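Local coordinates for DegV family protein (Thermus thermophilus, PDB 2DT8), which binds fatty acids such as palmitic acid and also carries a zinc ion, and probably serves the cell as a lipid-binding member of the DegV family, at residues A[124-132]-A[142-153]; A[177-187]-A[197-207]. All coordinates share one frame; numbering follows the deposited sequence.

Contact 1 of 2, residues A[124-132]-A[142-153]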
loop_
_atom_site.group_PDB
_atom_site.type_symbol
_atom_site.label_atom_id
_atom_site.label_comp_id
_atom_site.label_asym_id
_atom_site.label_seq_id
_atom_site.Cartn_x
_atom_site.Cartn_y
_atom_site.Cartn_z
HETATM N N MSE A 124 0.884 -1.319 7.092
HETATM C CA MSE A 124 1.537 -0.893 8.334
HETATM C C MSE A 124 0.528 -0.274 9.290
HETATM O O MSE A 124 0.674 -0.395 10.507
HETATM C CB MSE A 124 2.665 0.106 8.063
HETATM C CG MSE A 124 2.196 1.469 7.612
HETATM SE SE MSE A 124 3.695 2.536 7.036
HETATM C CE MSE A 124 2.787 4.233 6.986
HETATM N N MSE A 125 -0.495 0.388 8.749
HETATM C CA MSE A 125 -1.515 0.983 9.608
HETATM C C MSE A 125 -2.400 -0.121 10.193
HETATM O O MSE A 125 -2.842 -0.036 11.339
HETATM C CB MSE A 125 -2.342 2.004 8.830
HETATM C CG MSE A 125 -1.496 3.156 8.345
HETATM SE SE MSE A 125 -2.544 4.618 7.709
HETATM C CE MSE A 125 -1.212 5.549 6.702
ATOM N N VAL A 126 -2.662 -1.163 9.410
ATOM C CA VAL A 126 -3.442 -2.292 9.906
ATOM C C VAL A 126 -2.673 -2.926 11.069
ATOM O O VAL A 126 -3.246 -3.222 12.113
ATOM C CB VAL A 126 -3.659 -3.347 8.790
ATOM C CG1 VAL A 126 -4.232 -4.626 9.365
ATOM C CG2 VAL A 126 -4.579 -2.788 7.742
ATOM N N LEU A 127 -1.370 -3.114 10.888
ATOM C CA LEU A 127 -0.551 -3.700 11.937
ATOM C C LEU A 127 -0.500 -2.812 13.183
ATOM O O LEU A 127 -0.539 -3.316 14.304
ATOM C CB LEU A 127 0.864 -3.960 11.415
ATOM C CG LEU A 127 0.963 -5.020 10.311
ATOM C CD1 LEU A 127 2.402 -5.078 9.816
ATOM C CD2 LEU A 127 0.513 -6.391 10.813
ATOM N N ARG A 128 -0.434 -1.496 12.998
ATOM C CA ARG A 128 -0.384 -0.589 14.147
ATOM C C ARG A 128 -1.713 -0.643 14.901
ATOM O O ARG A 128 -1.732 -0.671 16.133
ATOM C CB ARG A 128 -0.100 0.837 13.684
ATOM C CG ARG A 128 -0.086 1.884 14.796
ATOM C CD ARG A 128 0.911 1.560 15.891
ATOM N NE ARG A 128 1.058 2.710 16.790
ATOM C CZ ARG A 128 1.571 2.644 18.015
ATOM N NH1 ARG A 128 1.989 1.485 18.501
ATOM N NH2 ARG A 128 1.665 3.740 18.758
ATOM N N ALA A 129 -2.823 -0.671 14.165
ATOM C CA ALA A 129 -4.137 -0.749 14.797
ATOM C C ALA A 129 -4.247 -2.055 15.591
ATOM O O ALA A 129 -4.725 -2.071 16.725
ATOM C CB ALA A 129 -5.240 -0.676 13.728
ATOM N N LYS A 130 -3.788 -3.151 14.998
ATOM C CA LYS A 130 -3.835 -4.447 15.668
ATOM C C LYS A 130 -3.014 -4.437 16.957
ATOM O O LYS A 130 -3.452 -4.953 17.985
ATOM C CB LYS A 130 -3.297 -5.535 14.738
ATOM C CG LYS A 130 -2.966 -6.820 15.474
ATOM C CD LYS A 130 -4.162 -7.752 15.606
ATOM C CE LYS A 130 -5.480 -7.027 15.807
ATOM N NZ LYS A 130 -6.602 -8.001 15.856
ATOM N N GLU A 131 -1.817 -3.871 16.880
ATOM C CA GLU A 131 -0.920 -3.763 18.027
ATOM C C GLU A 131 -1.651 -3.077 19.185
ATOM O O GLU A 131 -1.640 -3.556 20.327
ATOM C CB GLU A 131 0.320 -2.966 17.618
ATOM C CG GLU A 131 1.312 -2.708 18.740
ATOM C CD GLU A 131 2.555 -2.011 18.248
ATOM O OE1 GLU A 131 2.435 -1.083 17.415
ATOM O OE2 GLU A 131 3.657 -2.386 18.700
ATOM N N LEU A 132 -2.312 -1.967 18.887
ATOM C CA LEU A 132 -3.035 -1.237 19.921
ATOM C C LEU A 132 -4.273 -1.979 20.413
ATOM O O LEU A 132 -4.537 -2.024 21.618
ATOM C CB LEU A 132 -3.418 0.155 19.406
ATOM C CG LEU A 132 -2.213 1.055 19.100
ATOM C CD1 LEU A 132 -2.693 2.365 18.499
ATOM C CD2 LEU A 132 -1.421 1.316 20.379
ATOM N N VAL A 142 -7.554 4.183 18.898
ATOM C CA VAL A 142 -6.987 3.646 17.674
ATOM C C VAL A 142 -7.259 4.563 16.478
ATOM O O VAL A 142 -6.361 4.804 15.667
ATOM C CB VAL A 142 -7.537 2.225 17.414
ATOM C CG1 VAL A 142 -7.069 1.701 16.057
ATOM C CG2 VAL A 142 -7.044 1.295 18.514
ATOM N N LEU A 143 -8.478 5.088 16.376
ATOM C CA LEU A 143 -8.793 5.985 15.262
ATOM C C LEU A 143 -7.973 7.263 15.363
ATOM O O LEU A 143 -7.586 7.835 14.351
ATOM C CB LEU A 143 -10.290 6.333 15.220
ATOM C CG LEU A 143 -11.236 5.186 14.836
ATOM C CD1 LEU A 143 -12.678 5.608 15.041
ATOM C CD2 LEU A 143 -11.002 4.783 13.382
ATOM N N ALA A 144 -7.686 7.708 16.584
ATOM C CA ALA A 144 -6.887 8.911 16.749
ATOM C C ALA A 144 -5.462 8.655 16.260
ATOM O O ALA A 144 -4.849 9.512 15.617
ATOM C CB ALA A 144 -6.884 9.349 18.225
ATOM N N GLU A 145 -4.934 7.476 16.588
ATOM C CA GLU A 145 -3.588 7.116 16.157
ATOM C C GLU A 145 -3.547 6.960 14.633
ATOM O O GLU A 145 -2.582 7.378 13.989
ATOM C CB GLU A 145 -3.138 5.821 16.841
ATOM C CG GLU A 145 -1.823 5.235 16.303
ATOM C CD GLU A 145 -0.577 6.039 16.657
ATOM O OE1 GLU A 145 -0.696 7.187 17.140
ATOM O OE2 GLU A 145 0.544 5.517 16.436
ATOM N N LEU A 146 -4.592 6.369 14.056
ATOM C CA LEU A 146 -4.620 6.195 12.608
ATOM C C LEU A 146 -4.634 7.547 11.907
ATOM O O LEU A 146 -4.007 7.721 10.861
ATOM C CB LEU A 146 -5.829 5.358 12.190
ATOM C CG LEU A 146 -5.701 3.863 12.504
ATOM C CD1 LEU A 146 -7.018 3.151 12.226
ATOM C CD2 LEU A 146 -4.581 3.259 11.646
ATOM N N GLU A 147 -5.346 8.515 12.480
ATOM C CA GLU A 147 -5.383 9.849 11.889
ATOM C C GLU A 147 -3.985 10.484 11.964
ATOM O O GLU A 147 -3.555 11.169 11.024
ATOM C CB GLU A 147 -6.436 10.712 12.593
ATOM C CG GLU A 147 -6.508 12.171 12.138
ATOM C CD GLU A 147 -6.851 12.371 10.666
ATOM O OE1 GLU A 147 -7.258 11.406 9.990
ATOM O OE2 GLU A 147 -6.720 13.520 10.191
ATOM N N ARG A 148 -3.262 10.240 13.059
ATOM C CA ARG A 148 -1.912 10.777 13.179
ATOM C C ARG A 148 -1.042 10.196 12.070
ATOM O O ARG A 148 -0.282 10.915 11.434
ATOM C CB ARG A 148 -1.295 10.425 14.538
ATOM C CG ARG A 148 0.103 11.005 14.749
ATOM C CD ARG A 148 0.711 10.572 16.081
ATOM N NE ARG A 148 1.110 9.162 16.123
ATOM C CZ ARG A 148 2.279 8.690 15.702
ATOM N NH1 ARG A 148 3.189 9.506 15.185
ATOM N NH2 ARG A 148 2.537 7.391 15.809
ATOM N N LEU A 149 -1.154 8.887 11.847
ATOM C CA LEU A 149 -0.359 8.244 10.809
ATOM C C LEU A 149 -0.744 8.745 9.416
ATOM O O LEU A 149 0.117 8.944 8.560
ATOM C CB LEU A 149 -0.510 6.720 10.878
ATOM C CG LEU A 149 0.008 6.027 12.144
ATOM C CD1 LEU A 149 0.115 4.523 11.878
ATOM C CD2 LEU A 149 1.363 6.590 12.557
ATOM N N ARG A 150 -2.035 8.936 9.171
ATOM C CA ARG A 150 -2.447 9.436 7.867
ATOM C C ARG A 150 -1.767 10.785 7.584
ATOM O O ARG A 150 -1.262 11.035 6.480
ATOM C CB ARG A 150 -3.969 9.612 7.823
ATOM C CG ARG A 150 -4.474 10.170 6.482
ATOM C CD ARG A 150 -5.926 10.618 6.559
ATOM N NE ARG A 150 -6.114 11.842 7.340
ATOM C CZ ARG A 150 -5.790 13.067 6.920
ATOM N NH1 ARG A 150 -5.247 13.254 5.721
ATOM N NH2 ARG A 150 -6.017 14.117 7.700
ATOM N N ARG A 151 -1.702 11.650 8.605
ATOM C CA ARG A 151 -1.129 12.983 8.447
ATOM C C ARG A 151 0.397 13.042 8.439
ATOM O O ARG A 151 0.989 13.906 7.783
ATOM C CB ARG A 151 -1.631 13.896 9.570
ATOM C CG ARG A 151 -3.134 14.151 9.545
ATOM C CD ARG A 151 -3.574 15.014 10.730
ATOM N NE ARG A 151 -2.840 16.275 10.794
ATOM C CZ ARG A 151 -3.343 17.414 11.272
ATOM N NH1 ARG A 151 -4.612 17.474 11.662
ATOM N NH2 ARG A 151 -2.575 18.490 11.354
ATOM N N ASP A 152 0.965 12.055 9.194
ATOM C CA ASP A 152 2.406 12.008 9.347
ATOM C C ASP A 152 3.038 10.651 9.047
ATOM O O ASP A 152 3.140 9.785 9.915
ATOM C CB ASP A 152 2.755 12.459 10.777
ATOM C CG ASP A 152 4.252 12.429 11.073
ATOM O OD1 ASP A 152 5.052 12.709 10.158
ATOM O OD2 ASP A 152 4.632 12.145 12.235
ATOM N N HIS A 153 3.417 10.453 7.792
ATOM C CA HIS A 153 4.115 9.237 7.402
ATOM C C HIS A 153 5.001 9.568 6.215
ATOM O O HIS A 153 4.987 10.691 5.688
ATOM C CB HIS A 153 3.164 8.052 7.117
ATOM C CG HIS A 153 2.303 8.206 5.904
ATOM N ND1 HIS A 153 0.986 8.608 5.977
ATOM C CD2 HIS A 153 2.539 7.923 4.601
ATOM C CE1 HIS A 153 0.447 8.558 4.771
ATOM N NE2 HIS A 153 1.368 8.145 3.918
#
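Met-125 and Leu-146 meet at the apolar centre of an antiparallel helix pair, a helical hairpin in which the N-to-C directions of segments 124-132 and 142-151 differ by 151° and their axes approach to 9.9 Å. Leu-146 turns one methyl, CD2, against the flank of Met-125, 3.8 Å from its CB, while CG of Met-125, a selenomethionine, packs beside Leu-149 CD1, the two side chains running opposite ways. One turn further on, small meets branched: Ala-129 CB rests 3.8 Å from Val-142 CG1, and the other methyl, CG2, lies against Leu-132 CB. Strands 3-8 and 82-87 cover this side through Leu-5, Leu-84 and Leu-86. Where helix 139-151 ends, the extended chains of Met-124 and Met-125 both lie roughly perpendicular to the His-153 side chain. The terminal methyl CE of Met-125 stops 3.8 Å from His-153 ND1, and that of Met-124 lies by His-153 CB. His-153 ND1 donates a 2.7 Å bond to Leu-149 O, close to the ring plane, which is likely to limit rotation of the imidazole.

Outward, Leu-132 CD1 touches Glu-145 CG and Leu-149 CD1 touches Arg-128 CG, where the packing gives way to a salt-bridge network. Arg-128 has CG anti to its backbone nitrogen (chi1 177°) and bends at chi2, which lays NE and NH2 side-on against a single oxygen of Glu-145. Its NH1 reaches Glu-131, three residues on, which also pairs with Arg-226. Arg-148 takes both carboxylate oxygens of Glu-145, which probably balances both guanidinium charges. Three donors therefore converge on Glu-145 OE2: Arg-128 NE at 2.9 Å, Arg-128 NH2 at 3.1 Å and Arg-148 NH2 at 2.8 Å.

Contact 2 of 2, residues A[177-187]-A[197-207]; sequences FLGTLLNLKPV and AAGRARGEKKA
Phe-177 fits between Ala-197 and Arg-200, on the flank of the antiparallel beta hairpin of strands 185-191 and 194-201. Ala-197 CB presses on one face of the ring, 3.4 Å from CZ. The opposite face carries the aliphatic stem of Arg-200 in a CH-pi contact, its CG 3.7 Å from the ring centroid. Leu-181 CD1 fills the hollow beside that stem, and Leu-184 CD1 lies over a face of the guanidinium, which runs within 4° of parallel to the phenyl plane. Replacing Phe-177 by an alanine is likely to open a gap between Ala-197 CB and the Arg-200 stem, leaving that stem without the ring face it packs on.

Lys-185 and Ala-201 form a hydrogen-bonded pair; Pro-186 faces Arg-200 in the next, non-hydrogen-bonded one. Beyond them Ala-198 and Gly-199 together face Val-187, a classic beta bulge. The backbone of Gly-199 would jam any CB against the preceding carbonyl. On the other flank, the CB of Lys-185 and CG2 of Val-187 approach Ala-207 CB, a small knob near the start of helix 204-219, while Lys-185 CG lies over Gly-203. A water spans the mouth between Asn-183 O and Gly-203 N. At the bulge, Val-187 N bonds Gly-199 O at 2.8 Å, from 36° above the carbonyl plane.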
loop_
_atom_site.group_PDB
_atom_site.type_symbol
_atom_site.label_atom_id
_atom_site.label_comp_id
_atom_site.label_asym_id
_atom_site.label_seq_id
_atom_site.Cartn_x
_atom_site.Cartn_y
_atom_site.Cartn_z
ATOM N N PHE A 177 6.225 14.406 -15.102
ATOM C CA PHE A 177 7.467 13.807 -15.574
ATOM C C PHE A 177 7.342 13.195 -16.961
ATOM O O PHE A 177 8.349 12.896 -17.594
ATOM C CB PHE A 177 7.958 12.720 -14.609
ATOM C CG PHE A 177 8.477 13.244 -13.296
ATOM C CD1 PHE A 177 8.893 14.568 -13.166
ATOM C CD2 PHE A 177 8.579 12.401 -12.194
ATOM C CE1 PHE A 177 9.404 15.044 -11.957
ATOM C CE2 PHE A 177 9.088 12.864 -10.980
ATOM C CZ PHE A 177 9.501 14.191 -10.863
ATOM N N LEU A 178 6.117 12.996 -17.433
ATOM C CA LEU A 178 5.928 12.387 -18.748
ATOM C C LEU A 178 6.714 13.134 -19.809
ATOM O O LEU A 178 7.535 12.550 -20.520
ATOM C CB LEU A 178 4.449 12.369 -19.133
ATOM C CG LEU A 178 3.548 11.398 -18.371
ATOM C CD1 LEU A 178 2.148 11.475 -18.937
ATOM C CD2 LEU A 178 4.078 9.983 -18.500
ATOM N N GLY A 179 6.466 14.433 -19.902
ATOM C CA GLY A 179 7.153 15.241 -20.890
ATOM C C GLY A 179 8.413 15.970 -20.416
ATOM O O GLY A 179 8.852 16.951 -21.000
ATOM N N THR A 180 8.989 15.385 -19.352
ATOM C CA THR A 180 10.155 16.029 -18.779
ATOM C C THR A 180 11.171 15.063 -18.165
ATOM O O THR A 180 12.276 15.435 -17.793
ATOM C CB THR A 180 9.824 17.008 -17.730
ATOM O OG1 THR A 180 9.324 16.326 -16.573
ATOM C CG2 THR A 180 8.843 18.098 -18.123
ATOM N N LEU A 181 10.731 13.793 -18.127
ATOM C CA LEU A 181 11.597 12.800 -17.521
ATOM C C LEU A 181 12.757 12.200 -18.319
ATOM O O LEU A 181 13.767 11.777 -17.773
ATOM C CB LEU A 181 10.711 11.538 -17.165
ATOM C CG LEU A 181 11.411 10.458 -16.338
ATOM C CD1 LEU A 181 11.957 10.995 -15.012
ATOM C CD2 LEU A 181 10.493 9.290 -15.985
ATOM N N LEU A 182 12.547 12.222 -19.647
ATOM C CA LEU A 182 13.572 11.648 -20.498
ATOM C C LEU A 182 14.034 10.255 -20.064
ATOM O O LEU A 182 13.249 9.326 -19.929
ATOM C CB LEU A 182 14.624 12.736 -20.773
ATOM C CG LEU A 182 14.071 13.867 -21.650
ATOM C CD1 LEU A 182 14.963 15.095 -21.578
ATOM C CD2 LEU A 182 13.975 13.371 -23.082
ATOM N N ASN A 183 15.210 10.032 -19.923
ATOM C CA ASN A 183 15.950 8.872 -19.466
ATOM C C ASN A 183 16.280 8.804 -17.973
ATOM O O ASN A 183 16.849 7.839 -17.480
ATOM C CB ASN A 183 17.141 8.699 -20.359
ATOM C CG ASN A 183 16.790 8.411 -21.813
ATOM O OD1 ASN A 183 15.911 7.595 -22.101
ATOM N ND2 ASN A 183 17.482 9.074 -22.733
ATOM N N LEU A 184 15.857 9.883 -17.292
ATOM C CA LEU A 184 16.145 9.936 -15.872
ATOM C C LEU A 184 15.269 8.982 -14.993
ATOM O O LEU A 184 14.261 8.498 -15.512
ATOM C CB LEU A 184 15.897 11.379 -15.269
ATOM C CG LEU A 184 16.789 12.501 -15.793
ATOM C CD1 LEU A 184 16.175 13.835 -15.406
ATOM C CD2 LEU A 184 18.181 12.346 -15.212
ATOM N N LYS A 185 15.649 8.686 -13.748
ATOM C CA LYS A 185 14.854 7.785 -12.907
ATOM C C LYS A 185 13.930 8.651 -12.072
ATOM O O LYS A 185 14.382 9.587 -11.422
ATOM C CB LYS A 185 15.740 6.952 -11.976
ATOM C CG LYS A 185 16.843 6.182 -12.687
ATOM C CD LYS A 185 16.321 5.323 -13.835
ATOM C CE LYS A 185 17.487 4.628 -14.532
ATOM N NZ LYS A 185 17.040 3.799 -15.681
ATOM N N PRO A 186 12.624 8.353 -12.073
ATOM C CA PRO A 186 11.662 9.141 -11.302
ATOM C C PRO A 186 11.561 8.728 -9.845
ATOM O O PRO A 186 11.665 7.546 -9.519
ATOM C CB PRO A 186 10.355 8.889 -12.040
ATOM C CG PRO A 186 10.486 7.429 -12.411
ATOM C CD PRO A 186 11.940 7.327 -12.886
ATOM N N VAL A 187 11.390 9.712 -8.970
ATOM C CA VAL A 187 11.203 9.437 -7.553
ATOM C C VAL A 187 9.821 9.997 -7.263
ATOM O O VAL A 187 9.541 11.175 -7.515
ATOM C CB VAL A 187 12.276 10.113 -6.691
ATOM C CG1 VAL A 187 12.000 9.838 -5.216
ATOM C CG2 VAL A 187 13.653 9.562 -7.075
ATOM N N ALA A 197 4.905 13.879 -7.762
ATOM C CA ALA A 197 6.313 13.820 -8.127
ATOM C C ALA A 197 7.172 14.221 -6.935
ATOM O O ALA A 197 6.788 15.091 -6.144
ATOM C CB ALA A 197 6.578 14.751 -9.306
ATOM N N ALA A 198 8.337 13.586 -6.812
ATOM C CA ALA A 198 9.261 13.867 -5.726
ATOM C C ALA A 198 10.717 13.813 -6.178
ATOM O O ALA A 198 11.575 13.294 -5.460
ATOM C CB ALA A 198 9.041 12.887 -4.582
ATOM N N GLY A 199 10.987 14.306 -7.378
ATOM C CA GLY A 199 12.357 14.343 -7.866
ATOM C C GLY A 199 12.709 13.373 -8.976
ATOM O O GLY A 199 11.940 12.469 -9.305
ATOM N N ARG A 200 13.887 13.579 -9.560
ATOM C CA ARG A 200 14.411 12.749 -10.640
ATOM C C ARG A 200 15.923 12.658 -10.462
ATOM O O ARG A 200 16.549 13.602 -9.992
ATOM C CB ARG A 200 14.106 13.373 -12.000
ATOM C CG ARG A 200 12.645 13.374 -12.369
ATOM C CD ARG A 200 12.418 14.244 -13.588
ATOM N NE ARG A 200 12.786 15.630 -13.317
ATOM C CZ ARG A 200 12.745 16.603 -14.220
ATOM N NH1 ARG A 200 12.350 16.340 -15.457
ATOM N NH2 ARG A 200 13.099 17.837 -13.887
ATOM N N ALA A 201 16.508 11.530 -10.848
ATOM C CA ALA A 201 17.947 11.353 -10.688
ATOM C C ALA A 201 18.568 10.580 -11.854
ATOM O O ALA A 201 17.919 9.789 -12.524
ATOM C CB ALA A 201 18.237 10.621 -9.379
ATOM N N ARG A 202 19.786 10.924 -12.171
ATOM C CA ARG A 202 20.515 10.152 -13.159
ATOM C C ARG A 202 21.158 8.885 -12.528
ATOM O O ARG A 202 22.228 8.923 -11.936
ATOM C CB ARG A 202 21.683 10.994 -13.797
ATOM C CG ARG A 202 22.489 10.291 -14.862
ATOM C CD ARG A 202 23.605 11.165 -15.409
ATOM N NE ARG A 202 23.874 10.879 -16.819
ATOM C CZ ARG A 202 24.098 9.554 -16.770
ATOM N NH1 ARG A 202 24.959 8.876 -16.030
ATOM N NH2 ARG A 202 23.526 8.979 -17.831
ATOM N N GLY A 203 20.440 7.788 -12.899
ATOM C CA GLY A 203 20.871 6.506 -12.375
ATOM C C GLY A 203 20.172 6.013 -11.106
ATOM O O GLY A 203 19.696 6.788 -10.287
ATOM N N GLU A 204 20.147 4.672 -11.008
ATOM C CA GLU A 204 19.506 4.097 -9.841
ATOM C C GLU A 204 20.092 4.511 -8.468
ATOM O O GLU A 204 19.401 4.774 -7.493
ATOM C CB GLU A 204 19.481 2.520 -9.954
ATOM C CG GLU A 204 18.899 1.729 -8.789
ATOM C CD GLU A 204 19.293 0.260 -8.837
ATOM O OE1 GLU A 204 18.802 -0.458 -9.736
ATOM O OE2 GLU A 204 20.096 -0.169 -7.982
ATOM N N LYS A 205 21.436 4.569 -8.504
ATOM C CA LYS A 205 22.120 5.008 -7.303
ATOM C C LYS A 205 21.782 6.402 -6.770
ATOM O O LYS A 205 21.534 6.601 -5.588
ATOM C CB LYS A 205 23.705 4.942 -7.457
ATOM C CG LYS A 205 24.516 5.328 -6.231
ATOM C CD LYS A 205 25.996 5.040 -6.432
ATOM C CE LYS A 205 26.801 5.397 -5.183
ATOM N NZ LYS A 205 28.254 5.066 -5.317
ATOM N N LYS A 206 21.804 7.348 -7.726
ATOM C CA LYS A 206 21.482 8.706 -7.333
ATOM C C LYS A 206 20.022 8.822 -6.846
ATOM O O LYS A 206 19.660 9.587 -5.962
ATOM C CB LYS A 206 21.808 9.812 -8.406
ATOM C CG LYS A 206 23.292 10.127 -8.544
ATOM C CD LYS A 206 23.569 11.187 -9.591
ATOM C CE LYS A 206 25.061 11.443 -9.667
ATOM N NZ LYS A 206 25.616 11.564 -8.289
ATOM N N ALA A 207 19.214 7.980 -7.515
ATOM C CA ALA A 207 17.825 7.910 -7.102
ATOM C C ALA A 207 17.663 7.455 -5.642
ATOM O O ALA A 207 16.890 8.019 -4.853
ATOM C CB ALA A 207 17.007 6.940 -8.001
HETATM O O HOH W 1 19.019 7.697 -15.363
#

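From the N terminus, the chain enters contact 1 on helix 120-135, turns at 136-138 and returns along helix 139-151, closing the loop. Strand 154-158 and helix 163-168 follow before contact 2 opens at Phe-177; its own loop closes across strands 185-191 and 194-201 and the start of helix 204-219. The two are in series, neither nested nor crossed, with centres about 31 Å apart and nearest atoms about 11 Å apart, so they do not meet. Contact 1 sets its helices beside strands 3-8 and 82-87 of the six-stranded sheet. Contact 2 lies against strand 154-158, and strand 273-279 of the same four-stranded sheet touches both contacts.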